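Local coordinates for protein 5'-deoxynucleotidase (Archaeoglobus fulgidus, PDB 1YNB) that probably hydrolyses 2'-deoxyribonucleoside 5'-phosphates to the deoxyribonucleoside and phosphate, as a cobalt- or manganese-dependent HD-domain enzyme, at residues T23-G27 with D83-I87; I33-E37 with Y135-V139; K66-A70 with F113-Y119; L76-T81 with A99-Q103; I143-N148 with Y160-M164. All coordinates share one frame; numbering follows the deposited sequence.

Contact 1: T23-G27 with D83-I87; sequences TPRSG and DLHKI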
# COMPACT_ATOMS: atom_id res chain seq x y z
N THR A 23 -9.61 -6.40 -10.36
CA THR A 23 -9.35 -7.47 -11.31
C THR A 23 -8.02 -8.13 -10.89
O THR A 23 -6.95 -7.53 -10.99
CB THR A 23 -9.20 -6.91 -12.76
OG1 THR A 23 -10.40 -6.24 -13.15
CG2 THR A 23 -8.91 -8.02 -13.72
N PRO A 24 -8.07 -9.38 -10.41
CA PRO A 24 -6.78 -9.97 -10.03
C PRO A 24 -5.86 -10.28 -11.20
O PRO A 24 -6.34 -10.52 -12.32
CB PRO A 24 -7.19 -11.28 -9.30
CG PRO A 24 -8.44 -11.64 -9.95
CD PRO A 24 -9.19 -10.31 -10.18
N ARG A 25 -4.56 -10.25 -10.94
CA ARG A 25 -3.56 -10.69 -11.92
C ARG A 25 -3.75 -12.22 -11.73
O ARG A 25 -3.28 -12.81 -10.77
CB ARG A 25 -2.19 -10.20 -11.48
CG ARG A 25 -2.06 -8.67 -11.91
CD ARG A 25 -1.52 -8.64 -13.38
NE ARG A 25 -0.11 -8.97 -13.38
CZ ARG A 25 0.62 -9.09 -14.50
NH1 ARG A 25 -0.00 -8.91 -15.67
NH2 ARG A 25 1.90 -9.39 -14.47
N SER A 26 -4.45 -12.83 -12.70
CA SER A 26 -4.88 -14.23 -12.61
C SER A 26 -3.91 -15.37 -12.57
O SER A 26 -4.27 -16.44 -12.01
CB SER A 26 -5.89 -14.53 -13.73
OG SER A 26 -5.25 -14.41 -15.00
N GLY A 27 -2.75 -15.20 -13.17
CA GLY A 27 -1.72 -16.23 -13.22
C GLY A 27 -1.29 -16.69 -11.85
O GLY A 27 -0.90 -17.87 -11.66
N ASP A 83 -7.74 -10.52 -17.06
CA ASP A 83 -6.33 -10.80 -17.27
C ASP A 83 -6.29 -12.24 -17.76
O ASP A 83 -6.36 -13.17 -16.95
CB ASP A 83 -5.55 -10.69 -15.95
CG ASP A 83 -4.09 -11.11 -16.08
OD1 ASP A 83 -3.39 -11.21 -15.05
OD2 ASP A 83 -3.63 -11.34 -17.23
N LEU A 84 -6.22 -12.44 -19.07
CA LEU A 84 -6.17 -13.81 -19.60
C LEU A 84 -4.77 -14.39 -19.38
O LEU A 84 -3.81 -13.99 -20.05
CB LEU A 84 -6.51 -13.83 -21.10
CG LEU A 84 -7.89 -13.25 -21.44
CD1 LEU A 84 -8.09 -13.21 -22.96
CD2 LEU A 84 -8.98 -14.08 -20.78
N HIS A 85 -4.64 -15.31 -18.42
CA HIS A 85 -3.34 -15.92 -18.14
C HIS A 85 -2.90 -16.91 -19.24
O HIS A 85 -3.72 -17.35 -20.06
CB HIS A 85 -3.34 -16.63 -16.77
CG HIS A 85 -4.38 -17.69 -16.62
ND1 HIS A 85 -5.47 -17.56 -15.79
CD2 HIS A 85 -4.51 -18.91 -17.21
CE1 HIS A 85 -6.22 -18.64 -15.87
NE2 HIS A 85 -5.66 -19.48 -16.73
N LYS A 86 -1.61 -17.23 -19.23
CA LYS A 86 -0.98 -18.15 -20.20
C LYS A 86 -1.79 -19.40 -20.55
O LYS A 86 -1.99 -19.71 -21.73
CB LYS A 86 0.39 -18.58 -19.67
CG LYS A 86 1.09 -17.50 -18.84
CD LYS A 86 0.35 -17.20 -17.52
CE LYS A 86 0.67 -15.79 -17.01
NZ LYS A 86 -0.14 -15.38 -15.84
N ILE A 87 -2.23 -20.14 -19.54
CA ILE A 87 -2.99 -21.35 -19.79
C ILE A 87 -4.25 -21.02 -20.57
O ILE A 87 -4.58 -21.69 -21.56
CB ILE A 87 -3.40 -22.05 -18.48
CG1 ILE A 87 -2.15 -22.39 -17.66
CG2 ILE A 87 -4.19 -23.32 -18.79
CD1 ILE A 87 -2.46 -23.02 -16.30
O HOH W 1 -8.41 -11.22 -14.27
O HOH W 2 -1.40 -12.90 -14.27
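Ser-26 and Asp-83 meet across two loops that run almost side by side, their end-to-end directions 10° apart. Direct hydrogen bonding centres on the serine hydroxyl. Ser-26 OG donates to the backbone carbonyl Asp-83 O over 2.6 Å, from a point tilted 30° off the carbonyl plane, and receives a longer bond from His-85 ND1 at 3.3 Å, with Ser-26 OG near the imidazole plane. Ser-26 OG sits between its own backbone N and carbonyl carbon, which turns it to the 83-87 loop. The Asp-83 carboxylate, carried out anti to its backbone N (chi1 174°), accepts a weak, bent bond at OD1 from Ser-26 N.

Water-mediated links flank these bonds. One water donates to Pro-24 O and accepts from Asp-83 N. A second accepts from Gly-27 N, donates to Asp-83 OD1 at 2.7 Å and takes a weak bond from Lys-86 NZ.

Electrostatics add a looser component. Arg-25 NH1 lies 4.1 Å from Asp-83 OD1, but the oxygen is well out of the guanidinium plane, so only the charges interact although the two flat groups are nearly parallel. Arg-25 instead gives its NE to a salt bridge with Glu-37, and its side chain touches His-42, one of the residues of a probable HD-type metal site.

The donor pattern implies that ND1 of His-85 carries a proton, while Asp-83 OD1, with two donors and a cationic neighbourhood, would probably be stabilised as a carboxylate.

Contact 2: I33-E37 with Y135-V139; sequences IRLPE and YSQQV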
# COMPACT_ATOMS: atom_id res chain seq x y z
N ILE A 33 -1.84 -18.29 -4.27
CA ILE A 33 -1.71 -16.96 -3.67
C ILE A 33 -3.10 -16.39 -3.60
O ILE A 33 -3.73 -16.12 -4.60
CB ILE A 33 -0.78 -16.06 -4.52
CG1 ILE A 33 0.63 -16.65 -4.50
CG2 ILE A 33 -0.77 -14.64 -3.96
CD1 ILE A 33 1.52 -16.23 -5.67
N ARG A 34 -3.62 -16.23 -2.38
CA ARG A 34 -5.00 -15.81 -2.21
C ARG A 34 -5.47 -14.41 -2.53
O ARG A 34 -6.60 -14.22 -2.98
CB ARG A 34 -5.46 -16.15 -0.79
CG ARG A 34 -5.59 -17.64 -0.61
CD ARG A 34 -6.81 -18.13 -1.42
NE ARG A 34 -7.98 -18.34 -0.55
CZ ARG A 34 -9.23 -18.47 -0.98
NH1 ARG A 34 -9.52 -18.38 -2.27
NH2 ARG A 34 -10.20 -18.78 -0.12
N LEU A 35 -4.66 -13.43 -2.24
CA LEU A 35 -5.10 -12.05 -2.54
C LEU A 35 -3.93 -11.55 -3.31
O LEU A 35 -3.06 -10.87 -2.76
CB LEU A 35 -5.22 -11.24 -1.26
CG LEU A 35 -6.38 -11.73 -0.40
CD1 LEU A 35 -6.28 -11.11 1.01
CD2 LEU A 35 -7.67 -11.33 -1.07
N PRO A 36 -3.85 -11.92 -4.59
CA PRO A 36 -2.71 -11.46 -5.37
C PRO A 36 -2.84 -9.99 -5.78
O PRO A 36 -3.89 -9.40 -5.65
CB PRO A 36 -2.75 -12.37 -6.58
CG PRO A 36 -4.20 -12.50 -6.80
CD PRO A 36 -4.77 -12.72 -5.41
N GLU A 37 -1.77 -9.45 -6.35
CA GLU A 37 -1.81 -8.07 -6.86
C GLU A 37 -2.97 -7.94 -7.86
O GLU A 37 -3.39 -8.93 -8.50
CB GLU A 37 -0.48 -7.76 -7.58
CG GLU A 37 -0.00 -8.90 -8.49
CD GLU A 37 0.65 -8.40 -9.79
OE1 GLU A 37 0.90 -9.25 -10.67
OE2 GLU A 37 0.93 -7.17 -9.89
N TYR A 135 7.04 -12.91 -4.71
CA TYR A 135 6.13 -13.99 -4.31
C TYR A 135 6.83 -15.32 -4.03
O TYR A 135 6.26 -16.18 -3.33
CB TYR A 135 5.04 -14.21 -5.36
CG TYR A 135 3.90 -13.20 -5.37
CD1 TYR A 135 3.51 -12.53 -4.19
CD2 TYR A 135 3.15 -12.98 -6.51
CE1 TYR A 135 2.39 -11.70 -4.17
CE2 TYR A 135 2.02 -12.14 -6.51
CZ TYR A 135 1.64 -11.51 -5.34
OH TYR A 135 0.56 -10.69 -5.30
N SER A 136 8.03 -15.49 -4.56
CA SER A 136 8.79 -16.74 -4.37
C SER A 136 9.08 -17.00 -2.91
O SER A 136 9.28 -18.15 -2.51
CB SER A 136 10.09 -16.74 -5.19
OG SER A 136 11.09 -15.91 -4.59
N GLN A 137 9.05 -15.94 -2.10
CA GLN A 137 9.29 -16.06 -0.66
C GLN A 137 8.10 -16.75 0.05
O GLN A 137 8.26 -17.23 1.19
CB GLN A 137 9.53 -14.68 -0.05
CG GLN A 137 10.40 -13.75 -0.95
CD GLN A 137 11.79 -14.31 -1.24
OE1 GLN A 137 12.19 -14.42 -2.41
NE2 GLN A 137 12.54 -14.64 -0.19
N GLN A 138 6.94 -16.80 -0.62
CA GLN A 138 5.70 -17.44 -0.12
C GLN A 138 5.50 -18.78 -0.78
O GLN A 138 5.15 -19.77 -0.13
CB GLN A 138 4.46 -16.65 -0.48
CG GLN A 138 4.12 -15.46 0.35
CD GLN A 138 3.05 -14.59 -0.37
OE1 GLN A 138 1.93 -15.05 -0.70
NE2 GLN A 138 3.41 -13.34 -0.63
N VAL A 139 5.65 -18.78 -2.10
CA VAL A 139 5.48 -19.99 -2.89
C VAL A 139 6.66 -20.07 -3.84
O VAL A 139 6.82 -19.24 -4.76
CB VAL A 139 4.17 -19.92 -3.68
CG1 VAL A 139 4.03 -21.15 -4.54
CG2 VAL A 139 2.98 -19.83 -2.69
O HOH W 3 -0.25 -10.05 -2.80
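Tyr-135 and Ile-33 bury the most surface here, 93 and 88 Å², and the isoleucine lies over one face of the phenol ring. Ile-33 CD1 stands 4.1 Å from the centroid of the Tyr-135 ring and 26° off its normal, a CH-pi contact, and its closest ring atom is Tyr-135 CD2 at 3.7 Å. The second branch, Ile-33 CG2, covers the rim of a face farther along toward the hydroxyl. The near-trans chi2 of 158° extends CD1 toward the tyrosine. On the isoleucine's side away from the ring, Ile-33 CG1 approaches Val-139 CG2 at 4.3 Å, a marginal apolar contact.

The tyrosine leaves the last turn of helix 117-135, so its ring spans from the end of that helix to the loop that leads into helix 39-56 of the all-helical HD-type fold. Trp-28 meets the same ring edge-to-face.

The phenol oxygen supplies the polar half of the contact. Glu-37 N donates to Tyr-135 OH at 2.8 Å with an N-H...O angle of 140°, approaching near the ring plane, and a water 2.7 Å from Tyr-135 OH donates in turn to Leu-35 O. Two partners therefore hold the hydroxyl against the loop, with Pro-36 CA packed 3.4 Å from Tyr-135 OH.

Glu-37, the third residue by area, presses its aliphatic CG against the hydroxyl while its carboxylate turns elsewhere: OE1 takes Trp-28 NE1, and OE2 pairs with Lys-21 of the third subunit.

Contact 3: K66-A70 with F113-Y119; sequences KAATA and FSDVEVY
Ala-70 and Phe-113 form the tight part of this contact, where helix 61-73 faces the loop and first turn of helix 117-135. Ala-70 CB sits over one face of the phenyl ring, 3.9 Å from the Phe-113 centroid and 28° off the normal; the closest atom is Phe-113 CG at 3.5 Å, so the methyl covers the CG end of the ring rather than its middle. The same methyl meets Val-116 CG2 at 3.6 Å, so Ala-70 is wedged between an aromatic face and a branched side chain. One helical turn back, Ala-67 CB packs on Val-116 CB at 4.0 Å and on Tyr-119 CB at a similar distance. Small alanines allow the backbones to come close: the CA atoms of Ala-67 and Val-116 are 5.3 Å apart.

The other side opens toward solvent at Asp-115 and is ionic. Lys-66, fully extended, is nevertheless well covered, its CG lying at the edge of the Phe-113 ring while its amine reaches Asp-115, the one exposed partner. Lys-66 NZ forms a salt bridge with Asp-115, 3.0 Å to OD2 on the syn side and 22° out of the carboxylate plane, with a weaker second bond to OD1; the two side chains cross at about a right angle. Cys-65 of the third subunit packs on Lys-66 and Phe-113.

Val-116 occupies the N-cap position of helix 117-135. Alanines on helix 61-73 let the N-terminal start of helix 117-135 pack closely against it, within the all-alpha HD-type domain.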
# COMPACT_ATOMS: atom_id res chain seq x y z
N LYS A 66 6.14 9.71 -21.09
CA LYS A 66 5.23 9.14 -22.07
C LYS A 66 5.22 7.60 -22.00
O LYS A 66 4.22 6.92 -22.30
CB LYS A 66 5.66 9.58 -23.47
CG LYS A 66 4.76 9.10 -24.57
CD LYS A 66 5.17 9.80 -25.88
CE LYS A 66 4.20 9.51 -27.00
NZ LYS A 66 4.75 10.14 -28.26
N ALA A 67 6.37 7.06 -21.66
CA ALA A 67 6.49 5.62 -21.58
C ALA A 67 5.68 5.16 -20.35
O ALA A 67 5.03 4.13 -20.40
CB ALA A 67 7.95 5.25 -21.43
N ALA A 68 5.78 5.90 -19.27
CA ALA A 68 5.03 5.56 -18.06
C ALA A 68 3.54 5.61 -18.34
O ALA A 68 2.80 4.70 -17.98
CB ALA A 68 5.40 6.50 -16.94
N THR A 69 3.09 6.67 -19.02
CA THR A 69 1.68 6.79 -19.32
C THR A 69 1.19 5.67 -20.21
O THR A 69 0.11 5.12 -20.00
CB THR A 69 1.38 8.17 -20.00
OG1 THR A 69 1.88 9.20 -19.17
CG2 THR A 69 -0.09 8.36 -20.20
N ALA A 70 1.98 5.33 -21.21
CA ALA A 70 1.59 4.27 -22.10
C ALA A 70 1.46 2.95 -21.33
O ALA A 70 0.60 2.12 -21.64
CB ALA A 70 2.65 4.11 -23.22
N PHE A 113 1.42 5.76 -28.82
CA PHE A 113 2.48 5.33 -27.95
C PHE A 113 3.33 4.31 -28.69
O PHE A 113 4.02 3.50 -28.07
CB PHE A 113 1.91 4.70 -26.67
CG PHE A 113 1.01 5.62 -25.88
CD1 PHE A 113 1.47 6.86 -25.45
CD2 PHE A 113 -0.27 5.23 -25.54
CE1 PHE A 113 0.67 7.69 -24.67
CE2 PHE A 113 -1.09 6.05 -24.77
CZ PHE A 113 -0.62 7.29 -24.33
N SER A 114 3.29 4.34 -30.02
CA SER A 114 4.09 3.41 -30.80
C SER A 114 5.58 3.62 -30.55
O SER A 114 6.34 2.66 -30.58
CB SER A 114 3.78 3.55 -32.30
OG SER A 114 2.69 2.71 -32.65
N ASP A 115 5.98 4.84 -30.27
CA ASP A 115 7.39 5.12 -30.02
C ASP A 115 7.93 4.66 -28.67
O ASP A 115 9.14 4.74 -28.44
CB ASP A 115 7.68 6.61 -30.16
CG ASP A 115 6.81 7.46 -29.27
OD1 ASP A 115 5.64 7.07 -29.08
OD2 ASP A 115 7.28 8.52 -28.78
N VAL A 116 7.05 4.23 -27.77
CA VAL A 116 7.50 3.77 -26.46
C VAL A 116 7.00 2.36 -26.19
O VAL A 116 7.13 1.84 -25.07
CB VAL A 116 6.99 4.70 -25.29
CG1 VAL A 116 7.64 6.07 -25.36
CG2 VAL A 116 5.48 4.83 -25.35
N GLU A 117 6.42 1.72 -27.19
CA GLU A 117 5.92 0.39 -26.96
C GLU A 117 6.99 -0.58 -26.50
O GLU A 117 6.69 -1.54 -25.79
CB GLU A 117 5.19 -0.17 -28.19
CG GLU A 117 3.80 0.47 -28.35
CD GLU A 117 3.08 0.69 -26.99
OE1 GLU A 117 2.67 -0.29 -26.32
OE2 GLU A 117 2.92 1.86 -26.59
N VAL A 118 8.25 -0.34 -26.88
CA VAL A 118 9.27 -1.27 -26.42
C VAL A 118 9.53 -1.11 -24.93
O VAL A 118 9.77 -2.09 -24.25
CB VAL A 118 10.59 -1.15 -27.20
CG1 VAL A 118 11.63 -2.03 -26.58
CG2 VAL A 118 10.38 -1.62 -28.63
N TYR A 119 9.48 0.12 -24.42
CA TYR A 119 9.69 0.30 -22.99
C TYR A 119 8.50 -0.27 -22.21
O TYR A 119 8.67 -0.81 -21.12
CB TYR A 119 9.87 1.78 -22.62
CG TYR A 119 11.10 2.40 -23.24
CD1 TYR A 119 12.37 1.89 -22.96
CD2 TYR A 119 10.99 3.44 -24.17
CE1 TYR A 119 13.50 2.40 -23.60
CE2 TYR A 119 12.12 3.96 -24.81
CZ TYR A 119 13.38 3.42 -24.52
OH TYR A 119 14.50 3.87 -25.18

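Contact 4: L76-T81 with A99-Q103; sequences LHEART and AREEQ
Gln-103 is extended throughout, with CG opposite the backbone N (chi1 -173°) and a fully trans chi2, and this straight chain carries its amide from helix 96-103 to the backbone of Leu-76. Gln-103 NE2 donates to Leu-76 O at 2.8 Å and 167°, with the acceptor in the amide plane. The donor stands 61° out of the carbonyl plane, off the lone pairs, while Ala-79 N reaches the same oxygen from the opposite face, so this carbonyl takes two bonds. Gln-103 NE2 also bonds Glu-16 of helix 8-18.

Leu-76 directly follows His-74 and Asp-75, the pair of a probable HD-type metal motif with His-42 and Asp-124, so the glutamine grips the backbone one residue beyond what is probably the HD pair; no metal is bound to these residues here.

Arg-80, extended from CG to NE, runs antiparallel to Gln-103, alongside it. One face of its guanidinium covers Gln-103 CA, 3.7 Å from Arg-80 NH2, and the guanidinium and amide planes are steeply inclined. Its NE forms a salt bridge with Glu-16, whereas Glu-102 OE1 stays 4.1 Å from Arg-80 NH1, a charge attraction only. One turn earlier on the helix, Ala-99 CB fits against His-77 CB at 3.7 Å and Thr-81 CG2 at 3.8 Å.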
# COMPACT_ATOMS: atom_id res chain seq x y z
N LEU A 76 -5.54 -1.74 -20.13
CA LEU A 76 -6.81 -1.14 -19.83
C LEU A 76 -8.01 -1.93 -20.28
O LEU A 76 -9.01 -2.02 -19.56
CB LEU A 76 -6.84 0.29 -20.37
CG LEU A 76 -7.35 1.25 -19.30
CD1 LEU A 76 -6.55 1.06 -18.00
CD2 LEU A 76 -7.22 2.69 -19.80
N HIS A 77 -7.93 -2.51 -21.46
CA HIS A 77 -9.07 -3.28 -21.96
C HIS A 77 -9.39 -4.47 -21.06
O HIS A 77 -10.50 -4.98 -21.11
CB HIS A 77 -8.79 -3.75 -23.39
CG HIS A 77 -7.60 -4.65 -23.49
ND1 HIS A 77 -7.70 -6.02 -23.40
CD2 HIS A 77 -6.28 -4.36 -23.52
CE1 HIS A 77 -6.49 -6.54 -23.36
NE2 HIS A 77 -5.61 -5.56 -23.44
N GLU A 78 -8.44 -4.92 -20.25
CA GLU A 78 -8.71 -6.08 -19.37
C GLU A 78 -9.84 -5.80 -18.36
O GLU A 78 -10.36 -6.72 -17.69
CB GLU A 78 -7.43 -6.50 -18.65
CG GLU A 78 -6.38 -7.09 -19.61
CD GLU A 78 -5.13 -7.59 -18.90
OE1 GLU A 78 -4.94 -7.31 -17.70
OE2 GLU A 78 -4.30 -8.27 -19.57
N ALA A 79 -10.23 -4.53 -18.27
CA ALA A 79 -11.33 -4.13 -17.39
C ALA A 79 -12.57 -4.86 -17.89
O ALA A 79 -13.47 -5.18 -17.11
CB ALA A 79 -11.57 -2.64 -17.46
N ARG A 80 -12.60 -5.10 -19.20
CA ARG A 80 -13.70 -5.80 -19.85
C ARG A 80 -13.33 -7.24 -20.21
O ARG A 80 -14.20 -8.11 -20.23
CB ARG A 80 -14.11 -5.08 -21.14
CG ARG A 80 -14.66 -3.68 -20.91
CD ARG A 80 -14.76 -2.85 -22.22
NE ARG A 80 -15.14 -1.48 -21.89
CZ ARG A 80 -16.07 -0.77 -22.52
NH1 ARG A 80 -16.74 -1.29 -23.54
NH2 ARG A 80 -16.39 0.44 -22.06
N THR A 81 -12.06 -7.50 -20.50
CA THR A 81 -11.68 -8.85 -20.93
C THR A 81 -11.04 -9.77 -19.89
O THR A 81 -10.91 -10.97 -20.14
CB THR A 81 -10.70 -8.80 -22.12
OG1 THR A 81 -9.41 -8.39 -21.66
CG2 THR A 81 -11.19 -7.80 -23.17
N ALA A 99 -12.11 -4.24 -27.85
CA ALA A 99 -12.31 -3.83 -26.46
C ALA A 99 -11.78 -2.42 -26.24
O ALA A 99 -12.49 -1.57 -25.71
CB ALA A 99 -11.60 -4.80 -25.51
N ARG A 100 -10.55 -2.18 -26.65
CA ARG A 100 -9.94 -0.85 -26.48
C ARG A 100 -10.71 0.24 -27.23
O ARG A 100 -10.89 1.35 -26.72
CB ARG A 100 -8.49 -0.85 -26.97
CG ARG A 100 -7.91 0.56 -27.00
CD ARG A 100 -6.53 0.61 -26.39
NE ARG A 100 -5.47 0.33 -27.34
CZ ARG A 100 -4.20 0.10 -26.99
NH1 ARG A 100 -3.86 0.12 -25.70
NH2 ARG A 100 -3.27 -0.12 -27.91
N GLU A 101 -11.13 -0.10 -28.44
CA GLU A 101 -11.87 0.84 -29.28
C GLU A 101 -13.04 1.43 -28.50
O GLU A 101 -13.10 2.64 -28.24
CB GLU A 101 -12.40 0.11 -30.52
CG GLU A 101 -12.54 1.02 -31.72
CD GLU A 101 -11.18 1.54 -32.16
OE1 GLU A 101 -10.40 0.73 -32.72
OE2 GLU A 101 -10.90 2.75 -31.93
N GLU A 102 -13.97 0.55 -28.14
CA GLU A 102 -15.16 0.92 -27.40
C GLU A 102 -14.83 1.55 -26.06
O GLU A 102 -15.47 2.52 -25.64
CB GLU A 102 -16.04 -0.31 -27.20
CG GLU A 102 -16.09 -1.21 -28.41
CD GLU A 102 -17.27 -2.15 -28.38
OE1 GLU A 102 -17.65 -2.61 -27.28
OE2 GLU A 102 -17.83 -2.43 -29.46
N GLN A 103 -13.82 1.01 -25.38
CA GLN A 103 -13.45 1.56 -24.09
C GLN A 103 -12.99 3.01 -24.19
O GLN A 103 -13.33 3.83 -23.34
CB GLN A 103 -12.35 0.70 -23.47
CG GLN A 103 -11.99 1.06 -22.05
CD GLN A 103 -10.89 0.16 -21.51
OE1 GLN A 103 -9.82 0.04 -22.13
NE2 GLN A 103 -11.15 -0.48 -20.37

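Contact 5: I143-N148 with Y160-M164; sequences IRFAEN and YRVLM
The 3-10 segment 143-146 faces a turn of helix 154-166 at some distance, with the CA atoms of Ala-146 and Met-164 8.1 Å apart, so side chains from the helix do the bridging.

Tyr-160 makes the polar link. Its CG lies opposite the backbone N (chi1 177°), sending the phenol to the end of the 3-10 segment, where Tyr-160 OH donates to Ala-146 O at 2.5 Å. The oxygen lies at the ring edge, in plane, and the donor is tilted 17° from the carbonyl plane. A water that accepts from Asn-148 N at 2.6 Å gives Tyr-160 OH only a weak bond.

Met-164 adds the apolar part. Bent at chi2 and chi3, it brings its sulfur and methyl back to Ala-146: Met-164 SD lies 3.8 Å from Ala-146 CB, and Met-164 CE is 3.3 Å from Ala-146 O. The methyl also meets Glu-147 CG at 4.0 Å and, more distantly, Ile-143 CD1. Within its own helix, Met-164 CG lies over the rim of one face of the Tyr-160 ring.

Around the contact, helix 117-135 lies against both partners: Ile-143 packs on Val-133, Tyr-160 on Leu-126, and Leu-163 on Ala-129 and Phe-130. The contact thus ties the connection between helix 117-135 and helix 154-166 back onto the latter, while Val-162 and Leu-163 pack on Asp-8 and His-15 of the third subunit.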
# COMPACT_ATOMS: atom_id res chain seq x y z
N ILE A 143 8.91 -18.16 -8.64
CA ILE A 143 10.15 -17.74 -9.30
C ILE A 143 10.17 -18.06 -10.79
O ILE A 143 10.95 -17.45 -11.53
CB ILE A 143 11.43 -18.35 -8.61
CG1 ILE A 143 12.68 -17.55 -9.03
CG2 ILE A 143 11.63 -19.83 -8.99
CD1 ILE A 143 12.72 -16.15 -8.41
N ARG A 144 9.32 -18.99 -11.24
CA ARG A 144 9.32 -19.34 -12.65
C ARG A 144 8.85 -18.16 -13.50
O ARG A 144 9.23 -18.07 -14.68
CB ARG A 144 8.41 -20.53 -12.94
CG ARG A 144 8.86 -21.87 -12.36
CD ARG A 144 10.31 -22.18 -12.72
NE ARG A 144 10.66 -23.58 -12.48
CZ ARG A 144 10.49 -24.23 -11.33
NH1 ARG A 144 9.97 -23.61 -10.27
NH2 ARG A 144 10.83 -25.52 -11.25
N PHE A 145 7.99 -17.31 -12.94
CA PHE A 145 7.51 -16.15 -13.70
C PHE A 145 8.64 -15.13 -13.91
O PHE A 145 8.48 -14.18 -14.68
CB PHE A 145 6.32 -15.47 -12.98
CG PHE A 145 5.02 -16.26 -13.00
CD1 PHE A 145 4.04 -15.98 -13.96
CD2 PHE A 145 4.76 -17.22 -12.03
CE1 PHE A 145 2.80 -16.64 -13.94
CE2 PHE A 145 3.52 -17.89 -12.01
CZ PHE A 145 2.54 -17.60 -12.96
N ALA A 146 9.75 -15.29 -13.21
CA ALA A 146 10.87 -14.38 -13.37
C ALA A 146 12.00 -15.03 -14.16
O ALA A 146 13.03 -14.40 -14.35
CB ALA A 146 11.40 -13.95 -12.02
N GLU A 147 11.83 -16.28 -14.56
CA GLU A 147 12.87 -17.01 -15.29
C GLU A 147 12.63 -17.01 -16.80
O GLU A 147 11.49 -16.98 -17.26
CB GLU A 147 12.97 -18.47 -14.76
CG GLU A 147 13.50 -18.51 -13.31
CD GLU A 147 13.55 -19.91 -12.66
OE1 GLU A 147 12.82 -20.80 -13.12
OE2 GLU A 147 14.31 -20.07 -11.67
N ASN A 148 13.73 -17.08 -17.54
CA ASN A 148 13.69 -17.11 -19.01
C ASN A 148 12.86 -15.96 -19.56
O ASN A 148 11.99 -16.15 -20.44
CB ASN A 148 13.09 -18.44 -19.49
CG ASN A 148 13.64 -19.64 -18.73
OD1 ASN A 148 14.86 -19.82 -18.60
ND2 ASN A 148 12.73 -20.48 -18.21
N TYR A 160 17.21 -6.59 -14.92
CA TYR A 160 16.82 -7.99 -14.74
C TYR A 160 18.00 -8.82 -14.20
O TYR A 160 17.85 -9.63 -13.28
CB TYR A 160 16.35 -8.56 -16.08
CG TYR A 160 15.99 -10.01 -16.05
CD1 TYR A 160 14.89 -10.46 -15.31
CD2 TYR A 160 16.74 -10.96 -16.74
CE1 TYR A 160 14.55 -11.80 -15.27
CE2 TYR A 160 16.40 -12.33 -16.70
CZ TYR A 160 15.30 -12.74 -15.96
OH TYR A 160 14.94 -14.07 -15.94
N ARG A 161 19.18 -8.62 -14.78
CA ARG A 161 20.34 -9.38 -14.34
C ARG A 161 20.60 -9.16 -12.85
O ARG A 161 20.87 -10.12 -12.11
CB ARG A 161 21.60 -8.99 -15.16
CG ARG A 161 22.84 -9.77 -14.69
CD ARG A 161 24.08 -9.48 -15.48
NE ARG A 161 25.19 -10.34 -15.03
CZ ARG A 161 26.45 -10.19 -15.43
NH1 ARG A 161 26.77 -9.22 -16.29
NH2 ARG A 161 27.40 -11.00 -14.99
N VAL A 162 20.53 -7.91 -12.39
CA VAL A 162 20.77 -7.63 -10.98
C VAL A 162 19.62 -8.17 -10.11
O VAL A 162 19.87 -8.69 -9.02
CB VAL A 162 20.99 -6.10 -10.73
CG1 VAL A 162 21.11 -5.80 -9.22
CG2 VAL A 162 22.29 -5.69 -11.42
N LEU A 163 18.38 -8.06 -10.61
CA LEU A 163 17.20 -8.58 -9.88
C LEU A 163 17.46 -10.06 -9.56
O LEU A 163 17.24 -10.51 -8.42
CB LEU A 163 15.95 -8.54 -10.76
CG LEU A 163 14.47 -8.60 -10.31
CD1 LEU A 163 13.69 -9.56 -11.23
CD2 LEU A 163 14.31 -8.85 -8.83
N MET A 164 17.87 -10.81 -10.58
CA MET A 164 18.09 -12.25 -10.39
C MET A 164 19.39 -12.62 -9.69
O MET A 164 19.50 -13.72 -9.13
CB MET A 164 17.96 -12.96 -11.75
CG MET A 164 16.59 -12.76 -12.47
SD MET A 164 15.15 -13.29 -11.47
CE MET A 164 15.14 -15.12 -11.87
O HOH W 4 15.90 -17.38 -16.14

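In the fold
Along the chain, contact 1 interleaves with contacts 2, 3 and 4; contacts 3 and 4 both fall within the span of contact 2, contact 4 also within that of contact 3, and contact 5 comes last. Contacts 1 and 2, centres 14 Å apart, share the loop between helix 8-18 and helix 39-56 and touch at Arg-25 and Glu-37. Contact 1 also touches contact 4, through Glu-78, and contact 5, through Phe-145, so these four form a connected set near the probable HD-type metal site. Contact 3 touches none of them, its centre about 23 Å from that of contact 1 and 29 Å from that of contact 2, yet it shares helix 117-135 with contact 2. Contacts 2 to 5 also touch the third subunit.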